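Long-range contacts in Bpsl1147 (Burkholderia pseudomallei, PDB 5A4O), which probably binds DNA, in particular single-stranded DNA, as a bacterial homolog of the eukaryotic transcription coactivator PC4: residues 17-23 with 35-41; 6-11 with 22-26. All coordinates share one frame. Residue numbers count along the deposited sequence, not the author numbering.

Contact 1. Residues 17-23 with 35-41; sequences ATQRIRI and DVRLVVV
Two antiparallel strands, 19-23 and 35-41, run at 159° to each other with axes 4.6 Å apart at closest approach, and bury 603 Å² between the segments. The register is set by Gln19 opposite Val40, Ile21 opposite Leu38 and Ile23 opposite Val36 as non-hydrogen-bonded pairs (CA-CA 4.5 to 4.7 Å), alternating with the hydrogen-bonded pairs Arg20-Val39 and Arg22-Arg37 (CA-CA 5.4 and 5.3 Å). Val39 has the largest area covered. Its N donates to Arg20 O (2.9 Å) and its O accepts from Arg20 N (3.0 Å); with chi1 m, its CG2 lies 3.8 Å from Arg20 CB and its CG1 3.9 Å from Arg22 CB, so one valine spans two arginine stems. Arg22, all-trans through chi3, donates from N to Arg37 O (2.9 Å) and accepts at O from Arg37 N (3.0 Å); its guanidinium leaves this strand pair for Ser6 O and Thr9 OG1. A water bridges Arg22 O (2.9 Å) and Asp35 OD2 (2.7 Å). On the other face Leu38 (t, p) brings CD1 to 4.0 Å from Ile21 CD1, and Ile21 CG2 meets Val36 CG1 at 3.9 Å; Ile54 of the second subunit packs on Ile21 and Val36. The ladder's last bond, Val41 N to Thr18 O (3.0 Å), lies beyond strand 19-23, where Thr18 (phi/psi -111/-4) leaves the extended conformation. Within segment 35-41, Arg37 NE is salt-bridged to Asp35 OD2 (2.9 Å). Such pairing of consecutive strands is the central beta hairpin of the four-stranded antiparallel PC4 sheet.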
ATOM      1  N   ALA A  17       6.227 -17.856  -0.369  1.00 18.52           N
ATOM      2  CA  ALA A  17       6.487 -18.443   0.931  1.00 19.30           C
ATOM      3  C   ALA A  17       7.121 -17.467   1.905  1.00 18.95           C
ATOM      4  O   ALA A  17       6.998 -17.653   3.122  1.00 20.04           O
ATOM      5  CB  ALA A  17       7.383 -19.657   0.810  1.00 20.13           C
ATOM      6  N   THR A  18       7.783 -16.440   1.387  1.00 17.62           N
ATOM      7  CA  THR A  18       8.607 -15.570   2.252  1.00 19.41           C
ATOM      8  C   THR A  18       8.118 -14.136   2.482  1.00 18.54           C
ATOM      9  O   THR A  18       8.742 -13.405   3.247  1.00 18.18           O
ATOM     10  CB  THR A  18      10.047 -15.483   1.736  1.00 20.34           C
ATOM     11  OG1 THR A  18      10.123 -14.806   0.469  1.00 21.64           O
ATOM     12  CG2 THR A  18      10.632 -16.880   1.618  1.00 20.97           C
ATOM     13  N   GLN A  19       7.029 -13.738   1.833  1.00 16.71           N
ATOM     14  CA  GLN A  19       6.581 -12.348   1.848  1.00 16.45           C
ATOM     15  C   GLN A  19       5.068 -12.324   1.762  1.00 15.50           C
ATOM     16  O   GLN A  19       4.458 -13.153   1.067  1.00 15.11           O
ATOM     17  CB  GLN A  19       7.125 -11.584   0.642  1.00 18.35           C
ATOM     18  CG  GLN A  19       8.635 -11.589   0.503  1.00 21.62           C
ATOM     19  CD  GLN A  19       9.146 -10.454  -0.351  1.00 25.11           C
ATOM     20  OE1 GLN A  19       8.529 -10.045  -1.336  1.00 28.32           O
ATOM     21  NE2 GLN A  19      10.303  -9.928   0.032  1.00 31.07           N
ATOM     22  N   ARG A  20       4.465 -11.389   2.477  1.00 15.24           N
ATOM     23  CA  ARG A  20       3.027 -11.182   2.415  1.00 14.30           C
ATOM     24  C   ARG A  20       2.787  -9.722   2.481  1.00 13.29           C
ATOM     25  O   ARG A  20       3.654  -8.970   2.914  1.00 12.11           O
ATOM     26  CB  ARG A  20       2.337 -11.848   3.595  1.00 14.75           C
ATOM     27  CG  ARG A  20       2.451 -13.337   3.601  1.00 15.21           C
ATOM     28  CD  ARG A  20       1.755 -13.906   4.828  1.00 16.54           C
ATOM     29  NE  ARG A  20       1.985 -15.325   4.937  1.00 18.80           N
ATOM     30  CZ  ARG A  20       1.555 -16.091   5.936  1.00 20.69           C
ATOM     31  NH1 ARG A  20       0.853 -15.585   6.936  1.00 20.14           N
ATOM     32  NH2 ARG A  20       1.852 -17.376   5.932  1.00 21.68           N
ATOM     33  N   ILE A  21       1.625  -9.315   2.012  1.00 13.16           N
ATOM     34  CA  ILE A  21       1.162  -7.957   2.210  1.00 13.85           C
ATOM     35  C   ILE A  21       0.096  -8.011   3.312  1.00 12.98           C
ATOM     36  O   ILE A  21      -0.974  -8.610   3.120  1.00 13.17           O
ATOM     37  CB  ILE A  21       0.573  -7.336   0.946  1.00 14.64           C
ATOM     38  CG1 ILE A  21       1.596  -7.303  -0.196  1.00 17.04           C
ATOM     39  CG2 ILE A  21      -0.015  -5.955   1.263  1.00 15.31           C
ATOM     40  CD1 ILE A  21       2.801  -6.421   0.035  1.00 19.06           C
ATOM     41  N   ARG A  22       0.393  -7.393   4.464  1.00 12.13           N
ATOM     42  CA  ARG A  22      -0.520  -7.385   5.614  1.00 12.10           C
ATOM     43  C   ARG A  22      -1.298  -6.075   5.686  1.00 11.41           C
ATOM     44  O   ARG A  22      -0.720  -4.993   5.629  1.00 10.92           O
ATOM     45  CB  ARG A  22       0.263  -7.601   6.911  1.00 14.29           C
ATOM     46  CG  ARG A  22      -0.626  -7.610   8.181  1.00 16.00           C
ATOM     47  CD  ARG A  22       0.134  -7.845   9.502  1.00 19.05           C
ATOM     48  NE  ARG A  22      -0.778  -7.789  10.708  1.00 23.35           N
ATOM     49  CZ  ARG A  22      -0.821  -6.831  11.665  1.00 22.96           C
ATOM     50  NH1 ARG A  22       0.007  -5.792  11.669  1.00 25.01           N
ATOM     51  NH2 ARG A  22      -1.688  -6.935  12.671  1.00 24.38           N
ATOM     52  N   ILE A  23      -2.615  -6.176   5.785  1.00 10.63           N
ATOM     53  CA  ILE A  23      -3.466  -5.027   5.880  1.00 10.70           C
ATOM     54  C   ILE A  23      -3.969  -5.098   7.293  1.00 11.01           C
ATOM     55  O   ILE A  23      -4.559  -6.116   7.680  1.00 11.86           O
ATOM     56  CB  ILE A  23      -4.636  -5.110   4.876  1.00 11.10           C
ATOM     57  CG1 ILE A  23      -4.074  -5.063   3.432  1.00 11.45           C
ATOM     58  CG2 ILE A  23      -5.619  -3.971   5.102  1.00 11.14           C
ATOM     59  CD1 ILE A  23      -5.112  -5.261   2.365  1.00 12.13           C
ATOM     60  N   ASP A  35      -2.971   0.305   7.849  1.00 15.03           N
ATOM     61  CA  ASP A  35      -1.616   0.052   7.429  1.00 16.16           C
ATOM     62  C   ASP A  35      -1.625  -1.020   6.348  1.00 14.52           C
ATOM     63  O   ASP A  35      -2.345  -2.025   6.460  1.00 12.85           O
ATOM     64  CB  ASP A  35      -0.847  -0.409   8.657  1.00 17.61           C
ATOM     65  CG  ASP A  35       0.631  -0.345   8.485  1.00 20.21           C
ATOM     66  OD1 ASP A  35       1.188   0.754   8.600  1.00 20.25           O
ATOM     67  OD2 ASP A  35       1.249  -1.415   8.289  1.00 21.33           O
ATOM     68  N   VAL A  36      -0.828  -0.816   5.301  1.00 13.19           N
ATOM     69  CA  VAL A  36      -0.705  -1.776   4.202  1.00 12.73           C
ATOM     70  C   VAL A  36       0.780  -1.964   4.021  1.00 11.68           C
ATOM     71  O   VAL A  36       1.467  -1.013   3.695  1.00 10.33           O
ATOM     72  CB  VAL A  36      -1.317  -1.236   2.902  1.00 13.42           C
ATOM     73  CG1 VAL A  36      -1.132  -2.216   1.770  1.00 13.48           C
ATOM     74  CG2 VAL A  36      -2.786  -0.895   3.116  1.00 14.28           C
ATOM     75  N   ARG A  37       1.292  -3.166   4.276  1.00 11.21           N
ATOM     76  CA  ARG A  37       2.757  -3.302   4.518  1.00 11.76           C
ATOM     77  C   ARG A  37       3.274  -4.640   4.132  1.00 11.59           C
ATOM     78  O   ARG A  37       2.681  -5.652   4.481  1.00 11.93           O
ATOM     79  CB  ARG A  37       3.061  -3.083   6.012  1.00 12.61           C
ATOM     80  CG  ARG A  37       4.546  -2.864   6.374  1.00 12.71           C
ATOM     81  CD  ARG A  37       4.710  -2.264   7.771  1.00 12.32           C
ATOM     82  NE  ARG A  37       4.077  -0.952   7.850  1.00 12.93           N
ATOM     83  CZ  ARG A  37       4.585   0.185   7.386  1.00 13.10           C
ATOM     84  NH1 ARG A  37       5.797   0.260   6.860  1.00 13.72           N
ATOM     85  NH2 ARG A  37       3.870   1.300   7.501  1.00 14.12           N
ATOM     86  N   LEU A  38       4.408  -4.624   3.437  1.00 12.41           N
ATOM     87  CA  LEU A  38       5.192  -5.804   3.168  1.00 12.54           C
ATOM     88  C   LEU A  38       5.785  -6.359   4.488  1.00 12.57           C
ATOM     89  O   LEU A  38       6.503  -5.656   5.229  1.00 12.46           O
ATOM     90  CB  LEU A  38       6.289  -5.487   2.152  1.00 13.51           C
ATOM     91  CG  LEU A  38       7.226  -6.658   1.831  1.00 14.40           C
ATOM     92  CD1 LEU A  38       6.437  -7.688   1.086  1.00 14.78           C
ATOM     93  CD2 LEU A  38       8.461  -6.213   1.043  1.00 16.43           C
ATOM     94  N   VAL A  39       5.467  -7.616   4.765  1.00 12.33           N
ATOM     95  CA  VAL A  39       6.006  -8.347   5.899  1.00 13.69           C
ATOM     96  C   VAL A  39       6.786  -9.544   5.358  1.00 14.72           C
ATOM     97  O   VAL A  39       6.421 -10.088   4.326  1.00 14.91           O
ATOM     98  CB  VAL A  39       4.911  -8.765   6.894  1.00 13.62           C
ATOM     99  CG1 VAL A  39       4.119  -7.543   7.349  1.00 13.70           C
ATOM    100  CG2 VAL A  39       3.976  -9.824   6.296  1.00 14.09           C
ATOM    101  N   VAL A  40       7.892  -9.877   5.998  1.00 16.40           N
ATOM    102  CA  VAL A  40       8.807 -10.904   5.500  1.00 19.95           C
ATOM    103  C   VAL A  40       9.248 -11.884   6.585  1.00 23.09           C
ATOM    104  O   VAL A  40       9.339 -11.538   7.721  1.00 21.81           O
ATOM    105  CB  VAL A  40      10.092 -10.322   4.849  1.00 19.08           C
ATOM    106  CG1 VAL A  40       9.795  -9.343   3.745  1.00 18.99           C
ATOM    107  CG2 VAL A  40      10.951  -9.703   5.890  1.00 19.91           C
ATOM    108  N   VAL A  41       9.513 -13.115   6.181  1.00 26.79           N
ATOM    109  CA  VAL A  41       9.790 -14.137   7.140  1.00 33.09           C
ATOM    110  C   VAL A  41      11.075 -13.863   7.873  1.00 35.96           C
ATOM    111  O   VAL A  41      11.988 -13.303   7.358  1.00 34.82           O
ATOM    112  CB  VAL A  41       9.991 -15.523   6.535  1.00 34.60           C
ATOM    113  CG1 VAL A  41       8.759 -16.381   6.508  1.00 35.94           C
ATOM    114  CG2 VAL A  41      10.767 -15.488   5.264  1.00 36.58           C
TER
HETATM  115  O   HOH W   1       0.063  -3.824   8.172  1.00 14.57           O

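Contact 2. Residues 6-11 with 22-26; sequences SGKTIA and RISHR
Segment 6-11 enters its strand through Gly7, at phi/psi 56/-159, where a CB would clash with His25 O and Arg26 CB. Strands 8-11 and 22-26 then run antiparallel at 138°, axes 4.5 Å apart at closest approach. Lys8 and His25 form a hydrogen-bonded pair (CA-CA 5.2 Å): Lys8 N donates to His25 O (2.9 Å) and His25 N to Lys8 O (3.0 Å). Thr9 and Ser24 follow as a non-hydrogen-bonded pair, CA-CA 4.5 Å. The register next slips by one residue, because Ile10 and Ala11 both stand opposite Ile23. This is a classic beta bulge: Ile10, at phi/psi -88/-45, donates from N to Ile23 O (2.9 Å), and Ala11 N shares that acceptor at 3.1 Å, while Ile23 N returns a bond to Ala11 O (2.8 Å). The bulge lies in the hairpin that joins the first two strands of the PC4 sheet, with Leu70 and Gly67 of the second subunit packing on Ile10 and Ala11. On the face of Thr9 and Ser24, the extended Arg22 side chain runs forward past Ser24, toward the start of segment 6-11. Its NE and NH2 both donate to Thr9 OG1, each at 2.8 Å, and its NH2 also donates to Ser6 O (2.7 Å), which receives a weak bond from Arg22 NH1 (3.1 Å). Both acceptors sit at the guanidinium edge, near its plane, and Thr9 chi1 m places OG1 there. Two polar ends find partners outside the segments: Lys8 NZ makes a salt bridge with Glu74 of the second subunit, and His25 NE2 is hydrogen-bonded to Arg32 NE.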
ATOM      1  N   SER A   6       0.741  -6.416  16.095  1.00 37.72           N
ATOM      2  CA  SER A   6       0.371  -4.993  16.145  1.00 39.28           C
ATOM      3  C   SER A   6      -1.043  -4.712  15.571  1.00 36.63           C
ATOM      4  O   SER A   6      -1.285  -4.914  14.381  1.00 38.40           O
ATOM      5  CB  SER A   6       1.445  -4.178  15.395  1.00 41.80           C
ATOM      6  OG  SER A   6       1.511  -2.830  15.837  1.00 43.10           O
ATOM      7  N   GLY A   7      -1.965  -4.244  16.418  1.00 31.18           N
ATOM      8  CA  GLY A   7      -3.360  -3.995  16.013  1.00 27.61           C
ATOM      9  C   GLY A   7      -4.049  -5.222  15.412  1.00 25.46           C
ATOM     10  O   GLY A   7      -3.613  -6.366  15.600  1.00 26.77           O
ATOM     11  N   LYS A   8      -5.105  -4.986  14.650  1.00 22.57           N
ATOM     12  CA  LYS A   8      -5.895  -6.080  14.104  1.00 20.26           C
ATOM     13  C   LYS A   8      -5.492  -6.453  12.676  1.00 18.41           C
ATOM     14  O   LYS A   8      -5.552  -5.621  11.792  1.00 16.92           O
ATOM     15  CB  LYS A   8      -7.358  -5.700  14.065  1.00 22.66           C
ATOM     16  CG  LYS A   8      -8.129  -6.698  13.219  1.00 23.26           C
ATOM     17  CD  LYS A   8      -9.441  -7.127  13.764  1.00 24.87           C
ATOM     18  CE  LYS A   8     -10.550  -6.222  13.360  1.00 24.67           C
ATOM     19  NZ  LYS A   8     -11.823  -7.010  13.319  1.00 25.39           N
ATOM     20  N   THR A   9      -5.150  -7.713  12.419  1.00 17.34           N
ATOM     21  CA  THR A   9      -4.934  -8.136  11.044  1.00 17.19           C
ATOM     22  C   THR A   9      -6.288  -8.267  10.306  1.00 16.82           C
ATOM     23  O   THR A   9      -7.125  -9.055  10.696  1.00 17.67           O
ATOM     24  CB  THR A   9      -4.179  -9.476  11.008  1.00 17.10           C
ATOM     25  OG1 THR A   9      -2.934  -9.290  11.663  1.00 18.93           O
ATOM     26  CG2 THR A   9      -3.914  -9.903   9.569  1.00 19.12           C
ATOM     27  N   ILE A  10      -6.509  -7.459   9.282  1.00 15.05           N
ATOM     28  CA  ILE A  10      -7.745  -7.501   8.496  1.00 16.14           C
ATOM     29  C   ILE A  10      -7.555  -8.515   7.377  1.00 17.25           C
ATOM     30  O   ILE A  10      -8.438  -9.339   7.113  1.00 19.93           O
ATOM     31  CB  ILE A  10      -8.063  -6.127   7.867  1.00 15.78           C
ATOM     32  CG1 ILE A  10      -8.086  -5.013   8.900  1.00 14.80           C
ATOM     33  CG2 ILE A  10      -9.375  -6.172   7.092  1.00 15.68           C
ATOM     34  CD1 ILE A  10      -9.030  -5.207  10.031  1.00 15.74           C
ATOM     35  N   ALA A  11      -6.400  -8.442   6.718  1.00 16.54           N
ATOM     36  CA  ALA A  11      -6.048  -9.361   5.628  1.00 16.81           C
ATOM     37  C   ALA A  11      -4.544  -9.593   5.453  1.00 16.48           C
ATOM     38  O   ALA A  11      -3.663  -8.751   5.779  1.00 14.82           O
ATOM     39  CB  ALA A  11      -6.669  -8.902   4.313  1.00 16.39           C
ATOM     40  N   ARG A  22       0.393  -7.393   4.464  1.00 12.13           N
ATOM     41  CA  ARG A  22      -0.520  -7.385   5.614  1.00 12.10           C
ATOM     42  C   ARG A  22      -1.298  -6.075   5.686  1.00 11.41           C
ATOM     43  O   ARG A  22      -0.720  -4.993   5.629  1.00 10.92           O
ATOM     44  CB  ARG A  22       0.263  -7.601   6.911  1.00 14.29           C
ATOM     45  CG  ARG A  22      -0.626  -7.610   8.181  1.00 16.00           C
ATOM     46  CD  ARG A  22       0.134  -7.845   9.502  1.00 19.05           C
ATOM     47  NE  ARG A  22      -0.778  -7.789  10.708  1.00 23.35           N
ATOM     48  CZ  ARG A  22      -0.821  -6.831  11.665  1.00 22.96           C
ATOM     49  NH1 ARG A  22       0.007  -5.792  11.669  1.00 25.01           N
ATOM     50  NH2 ARG A  22      -1.688  -6.935  12.671  1.00 24.38           N
ATOM     51  N   ILE A  23      -2.615  -6.176   5.785  1.00 10.63           N
ATOM     52  CA  ILE A  23      -3.466  -5.027   5.880  1.00 10.70           C
ATOM     53  C   ILE A  23      -3.969  -5.098   7.293  1.00 11.01           C
ATOM     54  O   ILE A  23      -4.559  -6.116   7.680  1.00 11.86           O
ATOM     55  CB  ILE A  23      -4.636  -5.110   4.876  1.00 11.10           C
ATOM     56  CG1 ILE A  23      -4.074  -5.063   3.432  1.00 11.45           C
ATOM     57  CG2 ILE A  23      -5.619  -3.971   5.102  1.00 11.14           C
ATOM     58  CD1 ILE A  23      -5.112  -5.261   2.365  1.00 12.13           C
ATOM     59  N   SER A  24      -3.667  -4.066   8.074  1.00 10.73           N
ATOM     60  CA  SER A  24      -3.997  -4.050   9.493  1.00 12.06           C
ATOM     61  C   SER A  24      -4.685  -2.722   9.855  1.00 12.67           C
ATOM     62  O   SER A  24      -4.615  -1.736   9.120  1.00 12.08           O
ATOM     63  CB  SER A  24      -2.752  -4.325  10.326  1.00 13.01           C
ATOM     64  OG  SER A  24      -1.785  -3.297  10.166  1.00 14.65           O
ATOM     65  N   HIS A  25      -5.403  -2.738  10.960  1.00 13.87           N
ATOM     66  CA  HIS A  25      -6.092  -1.577  11.460  1.00 14.82           C
ATOM     67  C   HIS A  25      -5.686  -1.402  12.906  1.00 15.83           C
ATOM     68  O   HIS A  25      -5.633  -2.365  13.654  1.00 15.15           O
ATOM     69  CB  HIS A  25      -7.612  -1.744  11.345  1.00 15.84           C
ATOM     70  CG  HIS A  25      -8.358  -0.533  11.793  1.00 16.44           C
ATOM     71  ND1 HIS A  25      -8.713  -0.334  13.108  1.00 17.53           N
ATOM     72  CD2 HIS A  25      -8.740   0.583  11.130  1.00 17.16           C
ATOM     73  CE1 HIS A  25      -9.311   0.840  13.228  1.00 18.06           C
ATOM     74  NE2 HIS A  25      -9.350   1.410  12.040  1.00 18.08           N
ATOM     75  N   ARG A  26      -5.353  -0.179  13.313  1.00 16.84           N
ATOM     76  CA  ARG A  26      -5.081   0.046  14.714  1.00 20.04           C
ATOM     77  C   ARG A  26      -5.523   1.427  15.176  1.00 18.36           C
ATOM     78  O   ARG A  26      -5.812   2.308  14.345  1.00 15.68           O
ATOM     79  CB  ARG A  26      -3.622  -0.169  15.047  1.00 23.03           C
ATOM     80  CG  ARG A  26      -2.694   0.767  14.355  1.00 26.10           C
ATOM     81  CD  ARG A  26      -1.240   0.421  14.651  1.00 29.48           C
ATOM     82  NE  ARG A  26      -0.472   1.655  14.717  1.00 34.59           N
ATOM     83  CZ  ARG A  26      -0.109   2.386  13.664  1.00 37.73           C
ATOM     84  NH1 ARG A  26      -0.406   2.004  12.428  1.00 38.25           N
ATOM     85  NH2 ARG A  26       0.583   3.503  13.855  1.00 41.55           N
TER

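Centred 11 Å apart, contacts 1 and 2 are successive ladders of one antiparallel sheet, with strand 19-28 paired along one edge to 8-16 and along the other to 31-41. The chain therefore meets segment 6-11 first, then 17-23 and 22-26, which overlap on strand 19-28, and finally 35-41. Arg22 and Ile23 belong to both, and their backbones divide the work: Arg22 bonds to Arg37 on strand 31-41, Ile23 to Ile10 and Ala11 on strand 8-16. A probable hydrogen bond from Asp35 N to Ser24 O (2.9 Å) joins the two sets directly. Since both contacts also touch the second subunit, this continuous sheet contributes to the dimer, an arrangement consistent with the PC4 family.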